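Local coordinates for protein serpin-12 (PDB 6CJ7) that probably acts as a serpin-type serine protease inhibitor and controls the prophenoloxidase activation system in larval hemolymph of the moth Manduca sexta, at residues Thr192-Glu197 and Arg376-Thr381; Pro273-Lys278 and Phe359-Trp364; Val222-Phe227 and Ser233-Leu238; Ala16-Gly21 and Ser369-Met374; Phe25-Thr30 and Asn288-Ser293. All blocks are in the same frame, centred on the assembly; numbering follows the deposited sequence.

From the N terminus, contact 4 opens at the start of helix 19-31 and contact 5 farther along it. Contact 1 opens after strand 187-192, and contact 3 opens and closes at once as a hairpin inside contacts 1, 4 and 5. Contact 2 opens on strand 265-282 and crosses contact 5, which closes after helix 284-289. Contacts 2, 4 and 1 close in turn on strands 359-365 and 370-377. Contacts 2 and 5 nest inside contact 4, contact 2 also inside contact 1, which crosses contacts 4 and 5. Contacts 1, 2 and 4 tie a sheet C turn, sheet A and helix 19-31 to the C-terminal region; contact 3 lies within sheet B, contact 5 between helix 19-31 and the end of helix 284-289.

Contact 1: Thr192-Glu197 and Arg376-Thr381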
# COMPACT_ATOMS: atom_id res chain seq x y z
N THR A 192 5.08 9.23 22.95
CA THR A 192 5.18 8.12 23.89
C THR A 192 4.91 6.82 23.13
O THR A 192 3.81 6.62 22.61
CB THR A 192 4.19 8.25 25.05
OG1 THR A 192 4.42 9.50 25.72
CG2 THR A 192 4.38 7.10 26.05
N LEU A 193 5.92 5.96 23.08
CA LEU A 193 5.76 4.68 22.42
C LEU A 193 4.95 3.73 23.29
O LEU A 193 4.81 3.92 24.50
CB LEU A 193 7.13 4.06 22.11
CG LEU A 193 7.99 4.64 20.98
CD1 LEU A 193 8.62 5.96 21.37
CD2 LEU A 193 9.07 3.63 20.61
N ASN A 194 4.38 2.71 22.65
CA ASN A 194 3.79 1.62 23.40
C ASN A 194 4.82 1.05 24.36
O ASN A 194 5.97 0.79 23.99
CB ASN A 194 3.30 0.53 22.43
CG ASN A 194 2.43 -0.51 23.11
OD1 ASN A 194 1.83 -0.25 24.15
ND2 ASN A 194 2.35 -1.69 22.51
N GLY A 195 4.42 0.91 25.62
CA GLY A 195 5.32 0.44 26.65
C GLY A 195 5.90 1.53 27.52
O GLY A 195 6.29 1.25 28.65
N GLY A 196 5.98 2.76 27.02
CA GLY A 196 6.30 3.91 27.85
C GLY A 196 7.52 4.72 27.45
O GLY A 196 7.71 5.83 27.99
N GLU A 197 8.38 4.24 26.56
CA GLU A 197 9.55 5.01 26.14
C GLU A 197 9.13 6.34 25.51
O GLU A 197 8.22 6.37 24.68
CB GLU A 197 10.37 4.21 25.14
CG GLU A 197 11.66 4.89 24.71
CD GLU A 197 12.38 4.12 23.61
OE1 GLU A 197 11.97 2.98 23.30
OE2 GLU A 197 13.36 4.65 23.05
N ARG A 376 0.66 1.59 10.33
CA ARG A 376 0.60 1.60 11.78
C ARG A 376 1.86 2.31 12.26
O ARG A 376 2.97 1.78 12.14
CB ARG A 376 0.48 0.17 12.32
CG ARG A 376 0.59 0.03 13.86
CD ARG A 376 0.43 -1.40 14.26
NE ARG A 376 1.68 -2.11 14.02
CZ ARG A 376 1.85 -3.42 14.06
NH1 ARG A 376 0.83 -4.20 14.37
NH2 ARG A 376 3.04 -3.94 13.80
N ILE A 377 1.70 3.51 12.79
CA ILE A 377 2.83 4.34 13.20
C ILE A 377 3.03 4.12 14.69
O ILE A 377 2.33 4.69 15.52
CB ILE A 377 2.60 5.82 12.87
CG1 ILE A 377 2.19 5.96 11.39
CG2 ILE A 377 3.83 6.63 13.22
CD1 ILE A 377 3.32 5.83 10.43
N MET A 378 4.01 3.26 15.02
CA MET A 378 4.45 3.05 16.40
C MET A 378 5.52 4.03 16.83
O MET A 378 5.68 4.26 18.04
CB MET A 378 5.01 1.63 16.60
CG MET A 378 4.07 0.50 16.24
SD MET A 378 2.40 0.61 16.96
CE MET A 378 2.62 0.04 18.71
N ASP A 379 6.30 4.56 15.90
CA ASP A 379 7.45 5.39 16.23
C ASP A 379 7.74 6.27 15.01
O ASP A 379 8.39 5.81 14.07
CB ASP A 379 8.67 4.53 16.58
CG ASP A 379 9.87 5.35 17.05
OD1 ASP A 379 9.86 6.59 16.87
OD2 ASP A 379 10.83 4.75 17.58
N PRO A 380 7.29 7.52 15.00
CA PRO A 380 7.48 8.36 13.82
C PRO A 380 8.92 8.80 13.59
O PRO A 380 9.19 9.43 12.55
CB PRO A 380 6.58 9.57 14.10
CG PRO A 380 6.59 9.67 15.60
CD PRO A 380 6.58 8.23 16.08
N THR A 381 9.85 8.51 14.51
CA THR A 381 11.24 8.91 14.34
C THR A 381 12.03 7.91 13.51
O THR A 381 13.19 8.19 13.17
CB THR A 381 11.93 9.08 15.70
OG1 THR A 381 12.11 7.80 16.34
CG2 THR A 381 11.11 9.98 16.60
O HOH W 1 5.13 2.22 20.02
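With CG anti to its carbonyl carbon (chi1 -74°), Leu193 brings its branch end over to Met378 O and the Asp379 carboxylate, while Met378, bent at chi2 and chi3, swings its methyl alongside Asn194. The latter two side chains run the same way, Asn194 CB 3.8 Å from Met378 CE. Leu193 CD2 lies 3.7 Å from Asp379 OD2, and Leu193 CG rests 3.8 Å from Met378 O. A water bridges the backbones: it accepts from Asn194 N at 2.8 Å and donates to Met378 O at 2.9 Å. Asp379 OD1 closes an Asx turn, taking Thr381 N (3.0 Å) and Thr381 OG1 (2.6 Å) from the same face of the carboxylate, while OD2 forms a salt bridge with Lys199. With an alanine here, Lys199 would probably lose its charged mate, Thr381 its shared acceptor, and Leu193 part of the surface it leans on. Leu193 also starts a type II turn whose Gly195 and Gly196 have positive phi. In serpin terms, this turn links two strands of sheet C, 187-192 and the start of 198-215, and leans on the loop just after sheet B strand 370-377; Pro380 reaches on to strand 265-282.

Contact 2: Pro273-Lys278 and Phe359-Trp364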
# COMPACT_ATOMS: atom_id res chain seq x y z
N PRO A 273 2.71 14.28 14.06
CA PRO A 273 4.14 14.11 13.80
C PRO A 273 4.42 13.97 12.31
O PRO A 273 3.73 13.25 11.59
CB PRO A 273 4.48 12.82 14.56
CG PRO A 273 3.28 12.38 15.25
CD PRO A 273 2.09 13.12 14.75
N LYS A 274 5.46 14.67 11.87
CA LYS A 274 6.07 14.38 10.57
C LYS A 274 6.62 12.97 10.58
O LYS A 274 7.23 12.54 11.56
CB LYS A 274 7.23 15.34 10.27
CG LYS A 274 6.86 16.74 9.94
CD LYS A 274 7.80 17.30 8.88
CE LYS A 274 9.06 17.88 9.48
NZ LYS A 274 9.84 18.60 8.43
N PHE A 275 6.45 12.25 9.47
CA PHE A 275 7.08 10.94 9.35
C PHE A 275 7.34 10.61 7.89
O PHE A 275 6.71 11.16 6.98
CB PHE A 275 6.25 9.85 10.03
CG PHE A 275 4.91 9.60 9.40
CD1 PHE A 275 4.77 8.75 8.31
CD2 PHE A 275 3.78 10.20 9.92
CE1 PHE A 275 3.53 8.53 7.74
CE2 PHE A 275 2.54 9.97 9.37
CZ PHE A 275 2.40 9.14 8.27
N SER A 276 8.28 9.71 7.69
CA SER A 276 8.48 9.06 6.39
C SER A 276 8.73 7.59 6.68
O SER A 276 9.66 7.25 7.41
CB SER A 276 9.67 9.69 5.65
OG SER A 276 9.83 9.11 4.37
N ILE A 277 7.89 6.71 6.13
CA ILE A 277 7.96 5.29 6.44
C ILE A 277 8.16 4.52 5.14
O ILE A 277 7.46 4.74 4.15
CB ILE A 277 6.70 4.82 7.21
CG1 ILE A 277 6.84 3.34 7.59
CG2 ILE A 277 5.41 5.08 6.44
CD1 ILE A 277 5.77 2.88 8.55
N LYS A 278 9.16 3.63 5.14
CA LYS A 278 9.46 2.78 3.99
C LYS A 278 9.41 1.34 4.44
O LYS A 278 10.00 0.98 5.47
CB LYS A 278 10.84 3.09 3.41
CG LYS A 278 11.26 2.15 2.29
CD LYS A 278 12.76 2.17 2.06
CE LYS A 278 13.08 1.95 0.59
NZ LYS A 278 12.15 0.95 -0.02
N PHE A 359 -0.66 5.44 16.34
CA PHE A 359 -1.86 5.78 15.59
C PHE A 359 -1.83 5.09 14.24
O PHE A 359 -0.80 4.55 13.82
CB PHE A 359 -2.03 7.30 15.43
CG PHE A 359 -0.92 7.96 14.64
CD1 PHE A 359 0.21 8.43 15.29
CD2 PHE A 359 -1.03 8.15 13.28
CE1 PHE A 359 1.23 9.05 14.58
CE2 PHE A 359 -0.02 8.75 12.55
CZ PHE A 359 1.11 9.21 13.20
N LEU A 360 -2.97 5.12 13.56
CA LEU A 360 -3.13 4.56 12.22
C LEU A 360 -3.26 5.69 11.22
O LEU A 360 -3.97 6.67 11.47
CB LEU A 360 -4.38 3.69 12.12
CG LEU A 360 -4.48 2.43 12.94
CD1 LEU A 360 -5.76 1.71 12.51
CD2 LEU A 360 -3.25 1.54 12.72
N ALA A 361 -2.59 5.57 10.08
CA ALA A 361 -2.77 6.52 8.99
C ALA A 361 -3.14 5.77 7.73
O ALA A 361 -2.52 4.75 7.40
CB ALA A 361 -1.49 7.35 8.77
N ILE A 362 -4.14 6.27 7.01
CA ILE A 362 -4.63 5.62 5.80
C ILE A 362 -4.62 6.67 4.70
O ILE A 362 -5.20 7.75 4.87
CB ILE A 362 -6.04 5.05 5.99
CG1 ILE A 362 -6.01 3.96 7.06
CG2 ILE A 362 -6.57 4.47 4.66
CD1 ILE A 362 -7.37 3.40 7.41
N LEU A 363 -3.92 6.39 3.61
CA LEU A 363 -3.98 7.25 2.44
C LEU A 363 -5.14 6.78 1.57
O LEU A 363 -5.16 5.62 1.13
CB LEU A 363 -2.66 7.23 1.66
CG LEU A 363 -2.72 8.16 0.44
CD1 LEU A 363 -2.66 9.63 0.88
CD2 LEU A 363 -1.59 7.82 -0.54
N TRP A 364 -6.11 7.66 1.35
CA TRP A 364 -7.37 7.32 0.71
C TRP A 364 -7.44 7.99 -0.65
O TRP A 364 -7.16 9.18 -0.77
CB TRP A 364 -8.53 7.77 1.61
CG TRP A 364 -9.88 7.24 1.23
CD1 TRP A 364 -10.88 7.90 0.54
CD2 TRP A 364 -10.41 5.95 1.55
NE1 TRP A 364 -11.98 7.09 0.41
CE2 TRP A 364 -11.71 5.88 1.02
CE3 TRP A 364 -9.89 4.84 2.23
CZ2 TRP A 364 -12.51 4.74 1.15
CZ3 TRP A 364 -10.70 3.71 2.35
CH2 TRP A 364 -11.98 3.67 1.82
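Phe359 and Phe275 meet where two beta-sheets of the serpin fold lie over one another: Phe275 belongs to the part of strand 265-282 that edges the large sheet A, Phe359 to strand 359-365 of sheet B. The nearest CA atoms, Pro273 to Phe359 and Phe275 to Ala361, are more than 10 Å apart, so side chains alone bridge the gap. The tight part lies at the Phe359 end. There Pro273 and Phe359 reach across the gap to each other, with Pro273 CG 4.0 Å from Phe359 CE1. Phe275 reaches the edge of the Phe359 ring, its CE2 lying near that ring's plane, 4.2 Å from Phe359 CZ. Both phenylalanines place CG between backbone N and carbonyl carbon (chi1 64° for Phe275, 63° for Phe359), which sends their rings into the space between the sheets. All four touching residues are buried, and Ile377 of strand 370-377 packs against both phenylalanine rings. Farther along the strands the meeting loosens: Ile277, next on the inward side of its strand, makes no contact with segment 359-364. The other side of segment 273-278 is more open and polar. Lys274, Ser276 and Lys278, all partly exposed, alternate with the inward residues; Lys274 forms a salt bridge with Glu328, and Ser276 a hydrogen bond with Thr325. At the inner limit of the contact, the Phe275 ring ends against Ala361, with Phe275 CZ 4.3 Å from Ala361 CB.

Contact 3: Val222-Phe227 and Ser233-Leu238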
# COMPACT_ATOMS: atom_id res chain seq x y z
N VAL A 222 -10.94 10.50 14.86
CA VAL A 222 -10.69 10.47 13.43
C VAL A 222 -10.56 11.91 12.92
O VAL A 222 -11.40 12.75 13.25
CB VAL A 222 -11.82 9.75 12.67
CG1 VAL A 222 -11.58 9.79 11.16
CG2 VAL A 222 -11.97 8.32 13.16
N VAL A 223 -9.54 12.18 12.10
CA VAL A 223 -9.49 13.42 11.33
C VAL A 223 -9.14 13.07 9.88
O VAL A 223 -8.37 12.14 9.62
CB VAL A 223 -8.50 14.44 11.93
CG1 VAL A 223 -7.05 14.03 11.75
CG2 VAL A 223 -8.75 15.84 11.35
N VAL A 224 -9.76 13.79 8.94
CA VAL A 224 -9.54 13.60 7.50
C VAL A 224 -8.80 14.82 6.98
O VAL A 224 -9.33 15.94 7.02
CB VAL A 224 -10.87 13.43 6.75
CG1 VAL A 224 -10.61 13.29 5.25
CG2 VAL A 224 -11.66 12.24 7.30
N LEU A 225 -7.57 14.62 6.50
CA LEU A 225 -6.73 15.72 6.05
C LEU A 225 -6.64 15.71 4.53
O LEU A 225 -6.02 14.79 3.97
CB LEU A 225 -5.34 15.62 6.68
CG LEU A 225 -5.35 15.39 8.19
CD1 LEU A 225 -3.96 15.08 8.72
CD2 LEU A 225 -5.96 16.61 8.88
N PRO A 226 -7.21 16.67 3.81
CA PRO A 226 -7.23 16.58 2.34
C PRO A 226 -5.93 17.04 1.70
O PRO A 226 -5.26 17.97 2.16
CB PRO A 226 -8.39 17.52 1.94
CG PRO A 226 -9.07 17.90 3.22
CD PRO A 226 -8.05 17.78 4.31
N PHE A 227 -5.58 16.36 0.61
CA PHE A 227 -4.48 16.80 -0.24
C PHE A 227 -5.03 17.67 -1.37
O PHE A 227 -6.24 17.90 -1.46
CB PHE A 227 -3.70 15.58 -0.76
CG PHE A 227 -2.88 14.89 0.31
CD1 PHE A 227 -3.35 13.75 0.95
CD2 PHE A 227 -1.61 15.38 0.66
CE1 PHE A 227 -2.57 13.10 1.92
CE2 PHE A 227 -0.84 14.74 1.63
CZ PHE A 227 -1.32 13.60 2.26
N SER A 233 -6.88 11.82 0.57
CA SER A 233 -6.97 12.23 1.97
C SER A 233 -6.03 11.37 2.79
O SER A 233 -5.85 10.19 2.51
CB SER A 233 -8.38 12.04 2.54
OG SER A 233 -9.36 12.73 1.78
N LEU A 234 -5.44 11.97 3.82
CA LEU A 234 -4.82 11.20 4.89
C LEU A 234 -5.84 11.10 6.02
O LEU A 234 -6.25 12.12 6.60
CB LEU A 234 -3.51 11.81 5.39
CG LEU A 234 -2.68 10.82 6.23
CD1 LEU A 234 -2.05 9.75 5.33
CD2 LEU A 234 -1.63 11.58 7.04
N ILE A 235 -6.28 9.88 6.29
CA ILE A 235 -7.24 9.61 7.35
C ILE A 235 -6.44 9.10 8.53
O ILE A 235 -5.74 8.08 8.43
CB ILE A 235 -8.30 8.60 6.89
CG1 ILE A 235 -9.04 9.16 5.67
CG2 ILE A 235 -9.29 8.30 8.03
CD1 ILE A 235 -9.95 8.16 4.98
N VAL A 236 -6.47 9.84 9.63
CA VAL A 236 -5.66 9.53 10.81
C VAL A 236 -6.61 9.12 11.92
O VAL A 236 -7.58 9.82 12.21
CB VAL A 236 -4.79 10.73 11.23
CG1 VAL A 236 -3.91 10.35 12.42
CG2 VAL A 236 -3.96 11.21 10.05
N VAL A 237 -6.32 7.96 12.53
CA VAL A 237 -7.22 7.36 13.50
C VAL A 237 -6.41 7.10 14.76
O VAL A 237 -5.38 6.42 14.71
CB VAL A 237 -7.84 6.06 12.95
CG1 VAL A 237 -8.97 5.61 13.85
CG2 VAL A 237 -8.35 6.27 11.53
N LEU A 238 -6.86 7.67 15.87
CA LEU A 238 -6.09 7.72 17.10
C LEU A 238 -6.87 7.01 18.21
O LEU A 238 -7.97 7.46 18.55
CB LEU A 238 -5.82 9.17 17.47
CG LEU A 238 -4.99 9.52 18.69
CD1 LEU A 238 -3.57 9.04 18.54
CD2 LEU A 238 -5.02 11.03 18.91
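Four backbone hydrogen bonds join Val223 to Val236 and Leu225 to Leu234. Val223 N donates to Val236 O at 3.1 Å, and Val236 N returns a nearly straight bond (175° at the hydrogen) to Val223 O at 3.0 Å. Leu225 N reaches Leu234 O at 2.8 Å, and Leu234 N reaches Leu225 O at 2.9 Å. Non-hydrogen-bonded pairs alternate with these, Val224 with Ile235 between them, Val222 with Val237 and Pro226 with Ser233 beyond, and CA-H...O contacts such as Val222 CA to Val236 O add weaker links. This is an antiparallel beta hairpin, strands 220-226 and 232-239, within sheet B of the serpin fold; strand 198-215 flanks one side and strand 359-365 the other. Side chains alternate between its faces. On the face of Val222, Val224, Ser233, Ile235 and Val237, Val222 CG2 packs alongside Val237 CG1 at 4.1 Å, and Val224 CG1 sits 3.7 Å from Ser233 CB. Ser233 OG is hydrogen-bonded to Asn366 OD1, and helix 254-260 covers Val222 and Ile235. On the other face, Leu225 CD1 crosses to Val236 CG2 at 4.1 Å. Beyond the strand end, Phe227 CB does not point at segment 233-238, but with CG anti to the carbonyl carbon (chi1 -72°) the ring comes back to it, Phe227 CE1 3.8 Å from Leu234 CB. A serine in place of Phe227 would probably open a gap beside Leu234 and deprive Trp177 of its stacking partner and Phe173 of its edge-to-face one. Leu363 of strand 359-365 also touches the Phe227 ring.

Contact 4: Ala16-Gly21 and Ser369-Met374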
# COMPACT_ATOMS: atom_id res chain seq x y z
N ALA A 16 -14.38 -2.42 -1.33
CA ALA A 16 -14.37 -3.88 -1.44
C ALA A 16 -13.31 -4.37 -2.42
O ALA A 16 -12.82 -5.50 -2.28
CB ALA A 16 -15.74 -4.40 -1.87
N SER A 17 -12.95 -3.56 -3.41
CA SER A 17 -12.03 -4.03 -4.44
C SER A 17 -10.66 -4.37 -3.87
O SER A 17 -9.97 -5.25 -4.40
CB SER A 17 -11.88 -2.99 -5.55
OG SER A 17 -11.35 -1.78 -5.04
N THR A 18 -10.22 -3.68 -2.81
CA THR A 18 -8.92 -3.96 -2.22
C THR A 18 -9.02 -4.73 -0.91
O THR A 18 -8.06 -4.75 -0.13
CB THR A 18 -8.13 -2.66 -2.01
OG1 THR A 18 -8.88 -1.74 -1.21
CG2 THR A 18 -7.79 -2.00 -3.35
N SER A 19 -10.14 -5.42 -0.68
CA SER A 19 -10.32 -6.16 0.57
C SER A 19 -9.20 -7.18 0.80
O SER A 19 -8.75 -7.36 1.94
CB SER A 19 -11.68 -6.85 0.59
OG SER A 19 -11.80 -7.73 -0.51
N PHE A 20 -8.75 -7.88 -0.25
CA PHE A 20 -7.66 -8.83 -0.06
C PHE A 20 -6.43 -8.15 0.53
O PHE A 20 -5.83 -8.64 1.50
CB PHE A 20 -7.29 -9.52 -1.38
CG PHE A 20 -6.12 -10.44 -1.25
CD1 PHE A 20 -6.25 -11.64 -0.60
CD2 PHE A 20 -4.88 -10.09 -1.76
CE1 PHE A 20 -5.17 -12.50 -0.46
CE2 PHE A 20 -3.79 -10.94 -1.62
CZ PHE A 20 -3.95 -12.15 -0.97
N GLY A 21 -6.03 -7.02 -0.06
CA GLY A 21 -4.85 -6.30 0.42
C GLY A 21 -5.01 -5.79 1.84
O GLY A 21 -4.05 -5.79 2.61
N SER A 369 -12.36 5.57 -3.86
CA SER A 369 -12.81 5.08 -2.56
C SER A 369 -12.09 3.79 -2.16
O SER A 369 -12.72 2.79 -1.80
CB SER A 369 -14.33 4.86 -2.53
OG SER A 369 -15.01 6.09 -2.75
N ILE A 370 -10.76 3.84 -2.20
CA ILE A 370 -9.93 2.70 -1.80
C ILE A 370 -8.76 3.19 -0.98
O ILE A 370 -8.29 4.33 -1.11
CB ILE A 370 -9.41 1.91 -3.02
CG1 ILE A 370 -8.63 2.81 -3.97
CG2 ILE A 370 -10.53 1.19 -3.75
CD1 ILE A 370 -7.74 2.02 -4.92
N PRO A 371 -8.26 2.34 -0.08
CA PRO A 371 -7.04 2.66 0.69
C PRO A 371 -5.79 2.33 -0.11
O PRO A 371 -5.48 1.16 -0.35
CB PRO A 371 -7.18 1.77 1.94
CG PRO A 371 -7.94 0.57 1.43
CD PRO A 371 -8.92 1.11 0.41
N LEU A 372 -5.08 3.37 -0.52
CA LEU A 372 -3.83 3.21 -1.26
C LEU A 372 -2.67 2.87 -0.36
O LEU A 372 -1.70 2.27 -0.83
CB LEU A 372 -3.49 4.48 -2.03
CG LEU A 372 -4.49 4.88 -3.11
CD1 LEU A 372 -4.08 6.20 -3.75
CD2 LEU A 372 -4.56 3.78 -4.16
N PHE A 373 -2.72 3.27 0.91
CA PHE A 373 -1.63 3.04 1.85
C PHE A 373 -2.26 2.86 3.22
O PHE A 373 -3.20 3.58 3.58
CB PHE A 373 -0.67 4.24 1.84
CG PHE A 373 0.76 3.93 2.10
CD1 PHE A 373 1.23 3.81 3.40
CD2 PHE A 373 1.67 3.87 1.06
CE1 PHE A 373 2.58 3.56 3.65
CE2 PHE A 373 3.00 3.62 1.29
CZ PHE A 373 3.46 3.47 2.59
N MET A 374 -1.74 1.89 3.99
CA MET A 374 -2.10 1.74 5.39
C MET A 374 -0.81 1.74 6.21
O MET A 374 0.17 1.09 5.83
CB MET A 374 -2.90 0.46 5.66
CG MET A 374 -4.26 0.45 4.99
SD MET A 374 -5.18 -1.04 5.36
CE MET A 374 -5.61 -0.77 7.09
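Just ahead of helix 19-31, the chain lays Thr18 and Ser17 against Pro371 and Ile370 at the bulged start of strand 370-377. Thr18 and Pro371 pass alongside, pointing opposite ways: Thr18 OG1 stands 3.3 Å from Pro371 CD and 3.6 Å from Pro371 CG. Its hydroxyl sits between backbone N and carbonyl carbon (chi1 56°), turned to the proline ring, and 4.1 Å separates Thr18 OG1 from Ile370 CB. Ser17 OG comes within 3.3 Å of Ile370 CG2, a close meeting of a hydroxyl with a methyl. Ser17 OG is hydrogen-bonded to Gly14 O, and Thr18 OG1 makes a weak bond to Pro15 O. In the serpin fold this joins the start of the N-terminal helix to a sheet B strand. That strand is irregular here: Ser369 and Ile370 both face Asp365 in a G1 bulge, Leu372 and Phe373 both face Leu363 in a classic bulge, and the chain turns a corner at Leu372. Thr18 holds the N-cap position without a side-chain capping bond. Helix 40-51 closes over the buried group, with Thr44 against Thr18 and Phe41 against Ile370.

Contact 5: Phe25-Thr30 and Asn288-Ser293; sequences FKQMAT and NKMGVS
Gln27 touches Met290 and Lys289 where, in the serpin fold, the N-terminal helix 19-31 meets the end of short helix 284-289 and the loop after it. The apolar part is the Met290 sulphur against CB and CG of Gln27. The two side chains run antiparallel, with Met290 SD 3.9 Å from Gln27 CB and 4.0 Å from Gln27 CG. Met290, bent at chi2 and chi3, places its sulphur there and also packs on Phe20, Asn23 and Val24. The polar part is indirect. The side chains of Gln27 and Lys289 cross at about a right angle, and Gln27 NE2 lies 4.1 Å from Lys289 NZ, two donors that do not bond each other. Both serve Glu31 OE2 instead: Lys289 through a salt bridge, Gln27 through a hydrogen bond. The shared acceptor probably accounts for the two nitrogens lying close, and its charge would offset that of the lysine. Gln27 reaches it with CG anti to the backbone N (chi1 178°) and a bend at chi2. Within helix 19-31 a further hydrogen bond ties down the same residue's backbone: Thr30 OG1 meets a lone pair of Gln27 O, in the carbonyl plane, at 2.9 Å.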
# COMPACT_ATOMS: atom_id res chain seq x y z
N PHE A 25 -2.66 -6.83 5.06
CA PHE A 25 -2.06 -5.87 5.99
C PHE A 25 -2.43 -6.21 7.43
O PHE A 25 -1.58 -6.20 8.32
CB PHE A 25 -2.51 -4.45 5.65
CG PHE A 25 -1.99 -3.40 6.60
CD1 PHE A 25 -0.71 -2.87 6.45
CD2 PHE A 25 -2.77 -2.95 7.66
CE1 PHE A 25 -0.22 -1.90 7.34
CE2 PHE A 25 -2.29 -1.99 8.56
CZ PHE A 25 -1.02 -1.47 8.39
N LYS A 26 -3.71 -6.52 7.67
CA LYS A 26 -4.13 -6.84 9.03
C LYS A 26 -3.47 -8.11 9.53
O LYS A 26 -3.10 -8.21 10.71
CB LYS A 26 -5.65 -6.95 9.11
CG LYS A 26 -6.37 -5.60 8.95
CD LYS A 26 -7.83 -5.71 9.35
CE LYS A 26 -8.53 -4.36 9.24
NZ LYS A 26 -9.87 -4.43 9.89
N GLN A 27 -3.31 -9.11 8.65
CA GLN A 27 -2.63 -10.33 9.05
C GLN A 27 -1.18 -10.05 9.45
O GLN A 27 -0.72 -10.50 10.50
CB GLN A 27 -2.68 -11.37 7.92
CG GLN A 27 -1.94 -12.68 8.24
CD GLN A 27 -2.52 -13.40 9.44
OE1 GLN A 27 -3.73 -13.48 9.60
NE2 GLN A 27 -1.64 -13.91 10.29
N MET A 28 -0.49 -9.27 8.63
CA MET A 28 0.90 -8.90 8.91
C MET A 28 1.03 -8.13 10.23
O MET A 28 2.05 -8.24 10.91
CB MET A 28 1.48 -8.08 7.76
CG MET A 28 1.52 -8.82 6.43
SD MET A 28 2.10 -7.78 5.08
CE MET A 28 3.87 -7.99 5.21
N ALA A 29 0.01 -7.36 10.58
CA ALA A 29 0.03 -6.58 11.81
C ALA A 29 -0.07 -7.45 13.06
O ALA A 29 0.46 -7.09 14.11
CB ALA A 29 -1.08 -5.54 11.79
N THR A 30 -0.75 -8.60 12.98
CA THR A 30 -0.86 -9.46 14.15
C THR A 30 0.42 -10.24 14.43
O THR A 30 0.55 -10.81 15.52
CB THR A 30 -2.01 -10.47 13.99
OG1 THR A 30 -1.65 -11.46 13.02
CG2 THR A 30 -3.28 -9.78 13.57
N ASN A 288 1.05 -17.35 1.66
CA ASN A 288 0.84 -18.75 2.01
C ASN A 288 -0.18 -18.93 3.13
O ASN A 288 -0.78 -20.01 3.23
CB ASN A 288 2.17 -19.40 2.43
CG ASN A 288 2.98 -19.92 1.25
OD1 ASN A 288 2.43 -20.31 0.22
ND2 ASN A 288 4.30 -19.97 1.41
N LYS A 289 -0.38 -17.92 3.97
CA LYS A 289 -1.38 -17.96 5.03
C LYS A 289 -2.76 -17.50 4.59
O LYS A 289 -3.75 -17.79 5.27
CB LYS A 289 -0.94 -17.08 6.21
CG LYS A 289 0.27 -17.56 6.98
CD LYS A 289 0.56 -16.61 8.14
CE LYS A 289 1.27 -17.33 9.27
NZ LYS A 289 1.56 -16.41 10.41
N MET A 290 -2.85 -16.79 3.46
CA MET A 290 -4.07 -16.12 3.05
C MET A 290 -4.80 -16.86 1.93
O MET A 290 -5.61 -16.25 1.22
CB MET A 290 -3.78 -14.68 2.61
CG MET A 290 -3.15 -13.79 3.67
SD MET A 290 -4.20 -13.56 5.11
CE MET A 290 -5.60 -12.72 4.36
N GLY A 291 -4.48 -18.13 1.72
CA GLY A 291 -5.27 -18.98 0.84
C GLY A 291 -4.87 -18.98 -0.62
O GLY A 291 -5.65 -19.46 -1.46
N VAL A 292 -3.69 -18.47 -0.97
CA VAL A 292 -3.28 -18.47 -2.37
C VAL A 292 -1.93 -19.16 -2.52
O VAL A 292 -1.13 -18.82 -3.39
CB VAL A 292 -3.24 -17.04 -2.95
CG1 VAL A 292 -4.64 -16.44 -2.99
CG2 VAL A 292 -2.32 -16.15 -2.15
N SER A 293 -1.68 -20.17 -1.68
CA SER A 293 -0.39 -20.84 -1.68
C SER A 293 -0.07 -21.52 -3.02
O SER A 293 1.11 -21.73 -3.32
CB SER A 293 -0.32 -21.86 -0.54
OG SER A 293 -1.25 -22.91 -0.74